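Local coordinates for protein endo-beta-mannanase (Rhizomucor miehei, PDB 4QP0) that probably hydrolyses internal beta-1,4-mannosidic linkages in mannans, galactomannans and glucomannans, as a secreted fungal glycosidase of family 5, at residues Y294-D299 with P307-T312; Y20-N25 with N351-M356; E220-R225 with V272-D277; P50-W55 with I101-T106; D230-G235 with S268-Q273. All coordinates share one frame; numbering follows the deposited sequence.

Contact 1: Y294-D299 with P307-T312; sequences YGLSTD and PVWQGT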
# COMPACT_ATOMS: atom_id res chain seq x y z
N TYR A 294 -3.36 8.85 -3.35
CA TYR A 294 -3.97 10.17 -3.30
C TYR A 294 -5.27 10.18 -4.08
O TYR A 294 -5.44 9.39 -5.02
CB TYR A 294 -3.01 11.29 -3.74
CG TYR A 294 -2.53 11.24 -5.15
CD1 TYR A 294 -3.16 11.99 -6.15
CD2 TYR A 294 -1.41 10.49 -5.50
CE1 TYR A 294 -2.69 11.98 -7.45
CE2 TYR A 294 -0.94 10.47 -6.80
CZ TYR A 294 -1.58 11.21 -7.77
OH TYR A 294 -1.12 11.18 -9.07
N GLY A 295 -6.19 11.03 -3.65
CA GLY A 295 -7.48 11.07 -4.29
C GLY A 295 -8.31 12.29 -3.97
O GLY A 295 -8.17 12.89 -2.91
N LEU A 296 -9.18 12.64 -4.91
CA LEU A 296 -10.21 13.64 -4.70
C LEU A 296 -11.54 13.08 -5.22
O LEU A 296 -11.57 12.36 -6.22
CB LEU A 296 -9.84 14.96 -5.38
CG LEU A 296 -8.67 15.70 -4.72
CD1 LEU A 296 -8.21 16.87 -5.58
CD2 LEU A 296 -9.01 16.14 -3.30
N SER A 297 -12.62 13.42 -4.51
CA SER A 297 -13.96 12.83 -4.71
C SER A 297 -14.63 13.14 -6.05
O SER A 297 -15.56 12.44 -6.44
CB SER A 297 -14.91 13.27 -3.59
OG SER A 297 -14.42 12.90 -2.32
N THR A 298 -14.21 14.20 -6.73
CA THR A 298 -14.89 14.56 -7.97
C THR A 298 -13.92 14.79 -9.11
O THR A 298 -12.76 15.17 -8.89
CB THR A 298 -15.80 15.80 -7.82
OG1 THR A 298 -15.04 16.93 -7.38
CG2 THR A 298 -16.94 15.54 -6.84
N ASP A 299 -14.41 14.55 -10.32
CA ASP A 299 -13.67 14.82 -11.53
C ASP A 299 -13.13 16.24 -11.49
O ASP A 299 -11.93 16.47 -11.65
CB ASP A 299 -14.59 14.63 -12.74
CG ASP A 299 -13.96 15.07 -14.04
OD1 ASP A 299 -13.11 14.33 -14.56
OD2 ASP A 299 -14.31 16.17 -14.52
N PRO A 307 -3.00 18.28 -11.22
CA PRO A 307 -1.84 18.90 -11.88
C PRO A 307 -0.95 19.68 -10.90
O PRO A 307 0.28 19.68 -11.05
CB PRO A 307 -2.47 19.85 -12.90
CG PRO A 307 -3.79 19.24 -13.21
CD PRO A 307 -4.25 18.64 -11.91
N VAL A 308 -1.58 20.30 -9.91
CA VAL A 308 -0.85 21.04 -8.88
C VAL A 308 -0.00 20.08 -8.06
O VAL A 308 1.20 20.29 -7.90
CB VAL A 308 -1.80 21.86 -7.97
CG1 VAL A 308 -1.02 22.69 -6.97
CG2 VAL A 308 -2.70 22.76 -8.82
N TRP A 309 -0.64 19.02 -7.55
CA TRP A 309 0.02 18.03 -6.69
C TRP A 309 1.12 17.31 -7.42
O TRP A 309 2.17 17.02 -6.85
CB TRP A 309 -0.96 16.99 -6.18
CG TRP A 309 -2.06 17.47 -5.27
CD1 TRP A 309 -2.25 18.75 -4.75
CD2 TRP A 309 -3.14 16.67 -4.70
NE1 TRP A 309 -3.36 18.79 -3.94
CE2 TRP A 309 -3.94 17.57 -3.87
CE3 TRP A 309 -3.53 15.33 -4.80
CZ2 TRP A 309 -5.06 17.14 -3.18
CZ3 TRP A 309 -4.66 14.91 -4.10
CH2 TRP A 309 -5.40 15.79 -3.31
N GLN A 310 0.86 17.00 -8.68
CA GLN A 310 1.80 16.24 -9.50
C GLN A 310 3.03 17.09 -9.85
O GLN A 310 4.16 16.61 -9.75
CB GLN A 310 1.08 15.67 -10.73
CG GLN A 310 0.17 14.49 -10.38
CD GLN A 310 -0.76 14.05 -11.50
OE1 GLN A 310 -0.82 14.66 -12.57
NE2 GLN A 310 -1.51 12.98 -11.25
N GLY A 311 2.79 18.36 -10.21
CA GLY A 311 3.85 19.35 -10.39
C GLY A 311 4.72 19.55 -9.16
O GLY A 311 5.92 19.79 -9.28
N THR A 312 4.12 19.45 -7.98
CA THR A 312 4.87 19.46 -6.71
C THR A 312 5.79 18.25 -6.60
O THR A 312 6.96 18.39 -6.26
CB THR A 312 3.93 19.53 -5.48
OG1 THR A 312 3.07 20.66 -5.61
CG2 THR A 312 4.73 19.64 -4.18
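Tyr-294 and Leu-296 meet Trp-309 and Gln-310 in a buried, mainly apolar contact within one strand-loop-helix unit of the TIM barrel: the chain leaves strand 289-294, turns, and the helix that follows, 299-315, lays its side chains back over the loop. Leu-296 and the indole reach toward each other tip to tip, CG and CD2 of Leu-296 each lying 3.6 Å from CH2 of Trp-309. Branched leucine suits this place because it presents several carbons to the rim of the six-membered ring. Tyr-294 slides past the indole in the opposite direction and brings CD1 to the indole edge, 3.6 Å from CE3 of Trp-309. At the far end of the phenol, NE2 of Gln-310 donates to OH of Tyr-294 over 2.9 Å in a fairly straight bond (162°). The phenol ring and the amide stand almost perpendicular. Beyond the two segments, the same hydroxyl bonds to Asp-321 and the same amide nitrogen to O of Thr-348. Aromatic and leucine carbon thus fill the space between strand end and helix, while the phenol oxygen and the Gln-310 amide nitrogen each have a second partner; the hydroxyl, accepting from Gln-310, probably gives its own proton to Asp-321.

Contact 2: Y20-N25 with N351-M356; sequences YFEGTN and NHADAM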
# COMPACT_ATOMS: atom_id res chain seq x y z
N TYR A 20 11.74 6.78 -11.52
CA TYR A 20 10.63 7.65 -11.13
C TYR A 20 9.38 7.18 -11.86
O TYR A 20 9.44 6.89 -13.06
CB TYR A 20 10.90 9.12 -11.49
CG TYR A 20 12.03 9.77 -10.72
CD1 TYR A 20 11.79 10.39 -9.50
CD2 TYR A 20 13.32 9.80 -11.23
CE1 TYR A 20 12.82 10.99 -8.78
CE2 TYR A 20 14.36 10.40 -10.53
CZ TYR A 20 14.10 10.99 -9.31
OH TYR A 20 15.12 11.59 -8.61
N PHE A 21 8.26 7.09 -11.15
CA PHE A 21 7.03 6.64 -11.77
C PHE A 21 5.78 7.25 -11.16
O PHE A 21 5.78 7.69 -10.01
CB PHE A 21 6.93 5.12 -11.76
CG PHE A 21 6.90 4.51 -10.37
CD1 PHE A 21 5.69 4.27 -9.73
CD2 PHE A 21 8.08 4.16 -9.72
CE1 PHE A 21 5.66 3.70 -8.47
CE2 PHE A 21 8.05 3.58 -8.46
CZ PHE A 21 6.84 3.35 -7.84
N GLU A 22 4.71 7.31 -11.96
CA GLU A 22 3.37 7.40 -11.41
C GLU A 22 2.80 5.98 -11.48
O GLU A 22 2.83 5.35 -12.53
CB GLU A 22 2.49 8.37 -12.21
CG GLU A 22 1.05 8.44 -11.71
CD GLU A 22 0.15 9.23 -12.64
OE1 GLU A 22 0.67 9.96 -13.51
OE2 GLU A 22 -1.09 9.13 -12.50
N GLY A 23 2.31 5.48 -10.35
CA GLY A 23 1.67 4.18 -10.32
C GLY A 23 0.19 4.36 -10.06
O GLY A 23 -0.31 5.47 -10.12
N THR A 24 -0.51 3.27 -9.78
CA THR A 24 -1.93 3.35 -9.43
C THR A 24 -2.33 2.32 -8.38
O THR A 24 -1.52 1.47 -8.00
CB THR A 24 -2.84 3.27 -10.67
OG1 THR A 24 -4.19 3.55 -10.29
CG2 THR A 24 -2.79 1.89 -11.32
N ASN A 25 -3.56 2.42 -7.89
CA ASN A 25 -4.13 1.42 -6.99
C ASN A 25 -5.25 0.65 -7.67
O ASN A 25 -5.96 1.19 -8.54
CB ASN A 25 -4.68 2.07 -5.71
CG ASN A 25 -3.59 2.43 -4.72
OD1 ASN A 25 -3.36 1.71 -3.75
ND2 ASN A 25 -2.92 3.55 -4.97
N ASN A 351 -0.25 13.04 -18.47
CA ASN A 351 0.83 14.02 -18.52
C ASN A 351 1.91 13.73 -17.49
O ASN A 351 3.10 13.81 -17.80
CB ASN A 351 0.29 15.44 -18.33
CG ASN A 351 -0.43 15.96 -19.57
OD1 ASN A 351 -0.46 15.30 -20.62
ND2 ASN A 351 -1.01 17.15 -19.45
N HIS A 352 1.49 13.37 -16.28
CA HIS A 352 2.41 13.12 -15.18
C HIS A 352 3.13 11.81 -15.30
O HIS A 352 4.31 11.72 -14.94
CB HIS A 352 1.67 13.19 -13.85
CG HIS A 352 2.56 13.02 -12.65
ND1 HIS A 352 3.60 13.83 -12.40
CD2 HIS A 352 2.51 12.09 -11.60
CE1 HIS A 352 4.20 13.44 -11.25
NE2 HIS A 352 3.53 12.38 -10.77
N ALA A 353 2.44 10.79 -15.79
CA ALA A 353 3.03 9.46 -15.95
C ALA A 353 4.25 9.52 -16.87
O ALA A 353 5.32 8.99 -16.54
CB ALA A 353 2.01 8.46 -16.47
N ASP A 354 4.09 10.21 -18.01
CA ASP A 354 5.17 10.43 -18.97
C ASP A 354 6.34 11.23 -18.39
O ASP A 354 7.50 10.92 -18.66
CB ASP A 354 4.65 11.14 -20.24
CG ASP A 354 3.54 10.36 -20.93
OD1 ASP A 354 3.66 9.12 -21.10
OD2 ASP A 354 2.53 10.99 -21.31
N ALA A 355 6.02 12.24 -17.58
CA ALA A 355 7.03 13.10 -16.98
C ALA A 355 7.88 12.36 -15.94
O ALA A 355 9.09 12.61 -15.84
CB ALA A 355 6.39 14.34 -16.38
N MET A 356 7.27 11.45 -15.18
CA MET A 356 8.04 10.59 -14.29
C MET A 356 8.83 9.54 -15.07
O MET A 356 9.97 9.25 -14.72
CB MET A 356 7.13 9.91 -13.26
CG MET A 356 6.38 10.86 -12.34
SD MET A 356 7.45 11.77 -11.21
CE MET A 356 7.44 10.66 -9.80
O HOH W 1 12.00 7.42 -14.21
O HOH W 2 5.14 6.63 -14.85
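Met-356 lies against the backbone of Tyr-20 to Glu-22, its CB 3.6 Å from CA of Phe-21 and its CE 3.4 Å from O of Phe-21. The flexible thioether, bent at chi2 and chi3, can follow the strand closely in this way. One turn earlier, the extended chain of Glu-22 passes at a slant across His-352, toward Ala-353: OE1 of Glu-22 approaches CB of His-352 to 3.4 Å, and CB of Ala-353 is small enough to leave room for it. Two waters join the backbones. One accepts from N of Glu-22 and donates to O of Ala-353 over 2.9 Å; the other accepts from N of Tyr-20 and probably donates to O of Met-356. Further out, His-352 is fixed by Glu-314 at ND1 and Asp-321 at NE2, which would favour a protonated ring, and CG of Met-356 lies over one face of that ring, toward its rim. Strand 17-25 pairs with both 51-55 and 320-323, so helix 345-358 packs outside the seam where first and last strands close the (beta/alpha)8 barrel.

Contact 3: E220-R225 with V272-D277; sequences EGFFNR and VQWIKD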
# COMPACT_ATOMS: atom_id res chain seq x y z
N GLU A 220 -0.28 6.11 6.05
CA GLU A 220 -0.71 7.39 5.48
C GLU A 220 0.39 8.45 5.53
O GLU A 220 0.29 9.49 4.85
CB GLU A 220 -1.97 7.89 6.19
CG GLU A 220 -3.22 7.12 5.80
CD GLU A 220 -4.24 7.03 6.92
OE1 GLU A 220 -3.91 6.51 8.02
OE2 GLU A 220 -5.38 7.49 6.70
N GLY A 221 1.42 8.20 6.34
CA GLY A 221 2.58 9.07 6.44
C GLY A 221 2.50 10.07 7.56
O GLY A 221 3.16 11.11 7.53
N PHE A 222 1.70 9.74 8.57
CA PHE A 222 1.51 10.62 9.72
C PHE A 222 2.78 10.77 10.55
O PHE A 222 3.43 9.78 10.88
CB PHE A 222 0.32 10.16 10.59
CG PHE A 222 -1.01 10.18 9.86
CD1 PHE A 222 -1.21 10.98 8.72
CD2 PHE A 222 -2.07 9.40 10.31
CE1 PHE A 222 -2.43 10.99 8.06
CE2 PHE A 222 -3.30 9.41 9.65
CZ PHE A 222 -3.48 10.21 8.53
N PHE A 223 3.14 12.03 10.85
CA PHE A 223 4.33 12.37 11.63
C PHE A 223 4.08 12.35 13.12
O PHE A 223 2.93 12.36 13.57
CB PHE A 223 4.83 13.76 11.28
CG PHE A 223 5.37 13.88 9.89
CD1 PHE A 223 6.62 13.36 9.57
CD2 PHE A 223 4.64 14.53 8.90
CE1 PHE A 223 7.13 13.48 8.28
CE2 PHE A 223 5.14 14.65 7.62
CZ PHE A 223 6.38 14.12 7.31
N ASN A 224 5.16 12.33 13.89
CA ASN A 224 5.08 12.50 15.34
C ASN A 224 5.99 13.64 15.77
O ASN A 224 6.92 13.45 16.56
CB ASN A 224 5.41 11.19 16.06
CG ASN A 224 5.48 11.34 17.56
OD1 ASN A 224 4.74 12.13 18.15
ND2 ASN A 224 6.37 10.59 18.19
N ARG A 225 5.72 14.82 15.23
CA ARG A 225 6.51 16.00 15.55
C ARG A 225 5.86 16.83 16.66
O ARG A 225 4.78 17.40 16.48
CB ARG A 225 6.80 16.83 14.29
CG ARG A 225 8.09 16.44 13.57
CD ARG A 225 7.85 15.65 12.29
NE ARG A 225 7.81 16.52 11.12
CZ ARG A 225 8.63 16.44 10.07
NH1 ARG A 225 9.57 15.51 10.00
NH2 ARG A 225 8.48 17.29 9.06
N VAL A 272 -0.33 20.67 -0.83
CA VAL A 272 0.97 20.91 -1.43
C VAL A 272 2.04 20.88 -0.34
O VAL A 272 3.07 20.24 -0.50
CB VAL A 272 1.03 22.27 -2.16
CG1 VAL A 272 2.45 22.59 -2.56
CG2 VAL A 272 0.12 22.26 -3.37
N GLN A 273 1.79 21.58 0.76
CA GLN A 273 2.72 21.55 1.89
C GLN A 273 2.96 20.13 2.41
O GLN A 273 4.06 19.80 2.84
CB GLN A 273 2.23 22.46 3.03
CG GLN A 273 3.20 22.58 4.20
CD GLN A 273 4.32 23.56 3.92
OE1 GLN A 273 4.11 24.77 3.94
NE2 GLN A 273 5.53 23.05 3.68
N TRP A 274 1.93 19.29 2.34
CA TRP A 274 2.00 17.90 2.80
C TRP A 274 2.96 17.07 1.98
O TRP A 274 3.75 16.28 2.54
CB TRP A 274 0.60 17.30 2.75
CG TRP A 274 0.45 15.87 3.23
CD1 TRP A 274 0.05 14.77 2.47
CD2 TRP A 274 0.62 15.35 4.59
NE1 TRP A 274 -0.02 13.64 3.25
CE2 TRP A 274 0.31 13.91 4.52
CE3 TRP A 274 0.98 15.90 5.81
CZ2 TRP A 274 0.38 13.09 5.64
CZ3 TRP A 274 1.04 15.06 6.93
CH2 TRP A 274 0.75 13.69 6.85
N ILE A 275 2.91 17.24 0.66
CA ILE A 275 3.81 16.56 -0.28
C ILE A 275 5.25 17.04 -0.05
O ILE A 275 6.14 16.23 0.22
CB ILE A 275 3.41 16.79 -1.76
CG1 ILE A 275 2.02 16.20 -2.04
CG2 ILE A 275 4.44 16.19 -2.72
CD1 ILE A 275 1.28 16.88 -3.18
N LYS A 276 5.46 18.36 -0.15
CA LYS A 276 6.76 18.98 0.10
C LYS A 276 7.39 18.44 1.39
O LYS A 276 8.57 18.09 1.41
CB LYS A 276 6.63 20.50 0.17
CG LYS A 276 6.36 21.19 -1.16
CD LYS A 276 5.83 22.60 -0.98
CE LYS A 276 6.92 23.66 -1.02
NZ LYS A 276 7.47 23.96 0.33
N ASP A 277 6.59 18.38 2.46
CA ASP A 277 7.05 17.86 3.76
C ASP A 277 7.56 16.42 3.69
O ASP A 277 8.55 16.09 4.34
CB ASP A 277 5.98 18.00 4.84
CG ASP A 277 5.77 19.45 5.28
OD1 ASP A 277 6.63 20.31 4.97
OD2 ASP A 277 4.73 19.74 5.93
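The six-membered end of the Trp-274 indole lies against the loop at Glu-220 to Phe-223, and here the packing is close. CH2 of Trp-274 lies 3.6 Å from O of Gly-221, and CZ2 of Trp-274 lies 3.7 Å from O of Glu-220, near the indole plane. Gly-221 suits the spot because its backbone (phi 95°) would jam a side chain against the preceding carbonyl. Phe-222 presents its ring edge to the same atom, CH2 of Trp-274, with CD1 of Phe-222 3.8 Å away. Phe-223 turns its edge toward the indole face in an offset edge-to-face pair, the six-membered centroids 6.0 Å apart and the planes at 79°. In the TIM barrel this ties the long loop after strand 214-216 to helix 270-284, which follows strand 253-257; NE1 of Trp-274 bonds to O of His-256 near that strand's end, which fixes the indole N-H. Toward the partly exposed side the fit slackens. CZ of Phe-223 comes only within 4.2 Å of O of Asp-277, while the guanidinium of Arg-225 lies over one face of the Phe-223 ring, toward its rim, and forms a salt bridge with Asp-242. Asp-277 turns instead to Tyr-233 through OD2 and to its own helix, where NE2 of Gln-273 donates to OD1 of Asp-277 over 3.2 Å, a bent bond (140°) arriving from above the carboxylate plane.

Contact 4: P50-W55 with I101-T106; sequences PVVRTW and IKLIFT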
# COMPACT_ATOMS: atom_id res chain seq x y z
N PRO A 50 3.80 2.00 -14.81
CA PRO A 50 4.58 0.76 -14.70
C PRO A 50 4.40 -0.01 -13.38
O PRO A 50 4.91 -1.13 -13.26
CB PRO A 50 6.02 1.26 -14.81
CG PRO A 50 5.98 2.63 -14.22
CD PRO A 50 4.58 3.17 -14.36
N VAL A 51 3.69 0.57 -12.41
CA VAL A 51 3.52 -0.07 -11.10
C VAL A 51 2.08 0.02 -10.61
O VAL A 51 1.43 1.06 -10.79
CB VAL A 51 4.44 0.56 -10.01
CG1 VAL A 51 4.19 -0.08 -8.65
CG2 VAL A 51 5.91 0.40 -10.37
N VAL A 52 1.60 -1.05 -9.98
CA VAL A 52 0.31 -1.00 -9.31
C VAL A 52 0.37 -1.55 -7.86
O VAL A 52 1.02 -2.57 -7.58
CB VAL A 52 -0.81 -1.66 -10.18
CG1 VAL A 52 -0.55 -3.14 -10.40
CG2 VAL A 52 -2.19 -1.41 -9.60
N ARG A 53 -0.28 -0.83 -6.94
CA ARG A 53 -0.40 -1.23 -5.56
C ARG A 53 -1.75 -1.89 -5.38
O ARG A 53 -2.75 -1.42 -5.92
CB ARG A 53 -0.31 -0.00 -4.67
CG ARG A 53 -0.30 -0.29 -3.19
CD ARG A 53 0.01 0.97 -2.41
NE ARG A 53 -0.23 0.79 -0.99
CZ ARG A 53 -1.39 1.03 -0.39
NH1 ARG A 53 -2.44 1.46 -1.10
NH2 ARG A 53 -1.51 0.83 0.91
N THR A 54 -1.78 -3.00 -4.64
CA THR A 54 -3.00 -3.79 -4.49
C THR A 54 -2.97 -4.69 -3.25
O THR A 54 -1.91 -4.93 -2.68
CB THR A 54 -3.32 -4.62 -5.77
OG1 THR A 54 -4.56 -5.31 -5.61
CG2 THR A 54 -2.21 -5.62 -6.07
N TRP A 55 -4.15 -5.18 -2.88
CA TRP A 55 -4.38 -6.00 -1.68
C TRP A 55 -3.89 -7.41 -1.82
O TRP A 55 -4.21 -8.08 -2.81
CB TRP A 55 -5.88 -6.04 -1.39
CG TRP A 55 -6.49 -4.80 -0.77
CD1 TRP A 55 -7.82 -4.62 -0.38
CD2 TRP A 55 -5.82 -3.53 -0.40
NE1 TRP A 55 -8.02 -3.38 0.17
CE2 TRP A 55 -6.86 -2.68 0.20
CE3 TRP A 55 -4.52 -3.04 -0.49
CZ2 TRP A 55 -6.59 -1.39 0.65
CZ3 TRP A 55 -4.26 -1.74 -0.03
CH2 TRP A 55 -5.27 -0.93 0.52
N ILE A 101 4.74 -4.99 -15.81
CA ILE A 101 4.20 -4.18 -14.73
C ILE A 101 4.58 -4.80 -13.40
O ILE A 101 4.68 -6.02 -13.27
CB ILE A 101 2.68 -3.97 -14.89
CG1 ILE A 101 2.41 -3.04 -16.08
CG2 ILE A 101 2.07 -3.42 -13.61
CD1 ILE A 101 0.95 -2.83 -16.42
N LYS A 102 4.83 -3.94 -12.41
CA LYS A 102 5.33 -4.35 -11.12
C LYS A 102 4.24 -4.20 -10.04
O LYS A 102 3.30 -3.40 -10.20
CB LYS A 102 6.56 -3.52 -10.79
CG LYS A 102 7.74 -3.80 -11.71
CD LYS A 102 8.92 -4.36 -10.94
CE LYS A 102 10.18 -4.47 -11.78
NZ LYS A 102 10.39 -5.85 -12.31
N LEU A 103 4.35 -4.96 -8.95
CA LEU A 103 3.28 -5.03 -7.96
C LEU A 103 3.73 -4.67 -6.56
O LEU A 103 4.74 -5.19 -6.09
CB LEU A 103 2.69 -6.45 -7.92
CG LEU A 103 1.86 -6.98 -9.09
CD1 LEU A 103 1.89 -8.49 -9.08
CD2 LEU A 103 0.43 -6.48 -9.03
N ILE A 104 2.98 -3.80 -5.89
CA ILE A 104 3.19 -3.54 -4.46
C ILE A 104 2.08 -4.25 -3.68
O ILE A 104 0.93 -3.83 -3.72
CB ILE A 104 3.20 -2.03 -4.13
CG1 ILE A 104 4.36 -1.31 -4.85
CG2 ILE A 104 3.35 -1.81 -2.64
CD1 ILE A 104 4.35 0.20 -4.69
N PHE A 105 2.43 -5.33 -3.00
CA PHE A 105 1.45 -6.13 -2.27
C PHE A 105 1.35 -5.69 -0.83
O PHE A 105 2.35 -5.66 -0.11
CB PHE A 105 1.81 -7.62 -2.32
CG PHE A 105 1.39 -8.32 -3.60
CD1 PHE A 105 0.09 -8.23 -4.08
CD2 PHE A 105 2.30 -9.11 -4.30
CE1 PHE A 105 -0.29 -8.89 -5.25
CE2 PHE A 105 1.93 -9.77 -5.46
CZ PHE A 105 0.64 -9.66 -5.94
N THR A 106 0.14 -5.35 -0.40
CA THR A 106 -0.11 -4.96 0.99
C THR A 106 -0.65 -6.19 1.73
O THR A 106 -1.58 -6.84 1.26
CB THR A 106 -1.09 -3.77 1.06
OG1 THR A 106 -0.64 -2.72 0.20
CG2 THR A 106 -1.20 -3.23 2.48
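Val-51 to Trp-55 run alongside Lys-102 to Thr-106 as neighbouring parallel strands of the TIM barrel. Five backbone hydrogen bonds make the ladder, passing alternately from one strand to the other: Lys-102 N to Pro-50 O, then Val-52 N to Lys-102 O at 2.9 Å, and onward to Thr-106 N with Thr-54 O at 3.1 Å. Apolar contacts fall on both faces. CG1 of Val-52 lies beside CD2 of Leu-103 at 3.7 Å, with CG2 of Thr-54 against the ring of Phe-105; Val-52 goes on to meet helix 34-47, so this face looks out to the helical layer. On the other face, CG1 of Val-51 touches CD1 of Ile-104 at 4.0 Å. Polar groups gather on that same face toward the C-terminal ends of the strands. There Arg-53, its CG anti to the backbone N (chi1 -175°) and its chain extended on to NE, passes its guanidinium face by OG1 of Thr-106, 3.7 Å from NH2 of Arg-53. Arg-53 forms salt bridges with Glu-171, Glu-292 and Glu-293, while Thr-106 bonds to Glu-171. Arginine, with its several N-H groups, thus probably offsets the repulsion between carboxylates of strands 167-171 and 289-294.

Contact 5: D230-G235 with S268-Q273; sequences DYEYNG and SSWSVQ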
# COMPACT_ATOMS: atom_id res chain seq x y z
N ASP A 230 -1.77 19.91 13.48
CA ASP A 230 -2.75 18.94 13.00
C ASP A 230 -2.50 17.51 13.45
O ASP A 230 -1.40 17.17 13.89
CB ASP A 230 -2.83 19.01 11.47
CG ASP A 230 -3.15 20.40 10.98
OD1 ASP A 230 -3.60 21.23 11.80
OD2 ASP A 230 -2.96 20.68 9.77
N TYR A 231 -3.53 16.68 13.32
CA TYR A 231 -3.49 15.26 13.70
C TYR A 231 -2.45 14.48 12.89
O TYR A 231 -1.83 13.52 13.38
CB TYR A 231 -4.88 14.67 13.50
CG TYR A 231 -5.11 13.28 14.07
CD1 TYR A 231 -5.12 13.06 15.44
CD2 TYR A 231 -5.37 12.20 13.22
CE1 TYR A 231 -5.35 11.79 15.95
CE2 TYR A 231 -5.60 10.93 13.72
CZ TYR A 231 -5.58 10.74 15.09
OH TYR A 231 -5.81 9.49 15.60
N GLU A 232 -2.26 14.91 11.65
CA GLU A 232 -1.37 14.28 10.68
C GLU A 232 0.12 14.59 10.93
O GLU A 232 1.00 13.93 10.36
CB GLU A 232 -1.77 14.72 9.26
CG GLU A 232 -3.15 14.25 8.81
CD GLU A 232 -4.30 14.99 9.49
OE1 GLU A 232 -4.05 16.06 10.09
OE2 GLU A 232 -5.45 14.51 9.41
N TYR A 233 0.40 15.57 11.78
CA TYR A 233 1.78 16.01 12.07
C TYR A 233 2.25 15.79 13.51
O TYR A 233 3.46 15.77 13.76
CB TYR A 233 1.92 17.48 11.75
CG TYR A 233 2.04 17.81 10.29
CD1 TYR A 233 3.28 17.80 9.65
CD2 TYR A 233 0.92 18.18 9.54
CE1 TYR A 233 3.40 18.11 8.31
CE2 TYR A 233 1.03 18.51 8.19
CZ TYR A 233 2.28 18.47 7.59
OH TYR A 233 2.41 18.79 6.26
N ASN A 234 1.31 15.65 14.45
CA ASN A 234 1.66 15.68 15.87
C ASN A 234 1.69 14.33 16.60
O ASN A 234 1.82 14.29 17.82
CB ASN A 234 0.77 16.70 16.62
CG ASN A 234 -0.66 16.22 16.79
OD1 ASN A 234 -0.97 15.03 16.70
ND2 ASN A 234 -1.55 17.17 17.05
N GLY A 235 1.56 13.25 15.85
CA GLY A 235 1.60 11.92 16.43
C GLY A 235 0.34 11.50 17.15
O GLY A 235 0.36 10.55 17.93
N SER A 268 -6.91 24.83 -0.67
CA SER A 268 -5.88 25.52 0.11
C SER A 268 -4.44 25.03 -0.16
O SER A 268 -4.18 24.31 -1.13
CB SER A 268 -6.20 25.41 1.61
OG SER A 268 -6.05 24.08 2.08
N SER A 269 -3.51 25.42 0.72
CA SER A 269 -2.10 25.06 0.57
C SER A 269 -1.63 23.84 1.39
O SER A 269 -0.47 23.43 1.27
CB SER A 269 -1.22 26.28 0.88
OG SER A 269 -1.60 26.87 2.11
N TRP A 270 -2.52 23.27 2.20
CA TRP A 270 -2.14 22.18 3.12
C TRP A 270 -1.62 20.97 2.40
O TRP A 270 -0.67 20.34 2.86
CB TRP A 270 -3.31 21.81 4.02
CG TRP A 270 -2.95 20.86 5.15
CD1 TRP A 270 -2.62 21.19 6.46
CD2 TRP A 270 -2.89 19.39 5.10
NE1 TRP A 270 -2.37 20.06 7.21
CE2 TRP A 270 -2.51 18.95 6.45
CE3 TRP A 270 -3.10 18.43 4.11
CZ2 TRP A 270 -2.35 17.61 6.77
CZ3 TRP A 270 -2.94 17.08 4.45
CH2 TRP A 270 -2.57 16.68 5.75
N SER A 271 -2.24 20.64 1.27
CA SER A 271 -1.93 19.44 0.52
C SER A 271 -0.58 19.53 -0.18
O SER A 271 0.20 18.59 -0.15
CB SER A 271 -3.04 19.12 -0.49
OG SER A 271 -4.21 18.65 0.17
N VAL A 272 -0.33 20.67 -0.83
CA VAL A 272 0.97 20.91 -1.43
C VAL A 272 2.04 20.88 -0.34
O VAL A 272 3.07 20.24 -0.50
CB VAL A 272 1.03 22.27 -2.16
CG1 VAL A 272 2.45 22.59 -2.56
CG2 VAL A 272 0.12 22.26 -3.37
N GLN A 273 1.79 21.58 0.76
CA GLN A 273 2.72 21.55 1.89
C GLN A 273 2.96 20.13 2.41
O GLN A 273 4.06 19.80 2.84
CB GLN A 273 2.23 22.46 3.03
CG GLN A 273 3.20 22.58 4.20
CD GLN A 273 4.32 23.56 3.92
OE1 GLN A 273 4.11 24.77 3.94
NE2 GLN A 273 5.53 23.05 3.68
O HOH W 3 0.66 20.41 5.37
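Trp-270, in the opening turn of helix 270-284, is held at its indole by Asp-230, Glu-232 and Tyr-233 from the loop before helix 241-245. NE1 of Trp-270 donates to OD2 of Asp-230 over 2.7 Å, but the bond is bent (134°) and the oxygen lies out of the ring plane. Aspartate suits the place: its short chain brings a strong acceptor to the single indole N-H. Around the six-membered ring the contact is apolar, with CB of Glu-232 at the edge, 3.9 Å from CZ2 of Trp-270. The phenol of Tyr-233 stands steeply to the indole and brings CE2 to 3.8 Å from CZ2 of Trp-270. The contact thus fastens residues 230-233 of the long loop after strand 214-216 to the N-terminal end of a barrel helix near the surface, where Trp-270 also stacks on Trp-274 and forms a cation-pi pair with Lys-264. A water above one face of the indole donates to O of Trp-270 over 2.8 Å; its approach to OH of Tyr-233, whose main partner is Asp-277 OD2, is doubtfully short.

Overall arrangement
Contact 4 lies nearest the middle of the chain and is made by a strand ladder; contacts 1, 2 and 3 are buried farther out, where helices or loops pack, and contact 5 is at the surface. Contacts 2 and 4 share the barrel sheet, since strands 17-25 and 51-55 are neighbours and Asn-25 reaches Arg-53. Contacts 3 and 5 both use helix 270-284 and meet through Tyr-233 and Asp-277, one through edge-to-face aromatics, the other through an indole-carboxylate bond and a water. Contact 1 touches that helix at Val-272 and Ile-275, and meets contact 2 where Gln-310 packs on His-352. Backbone bonding dominates contact 4, while side chains carry the outer ones, with waters added in contacts 2 and 5.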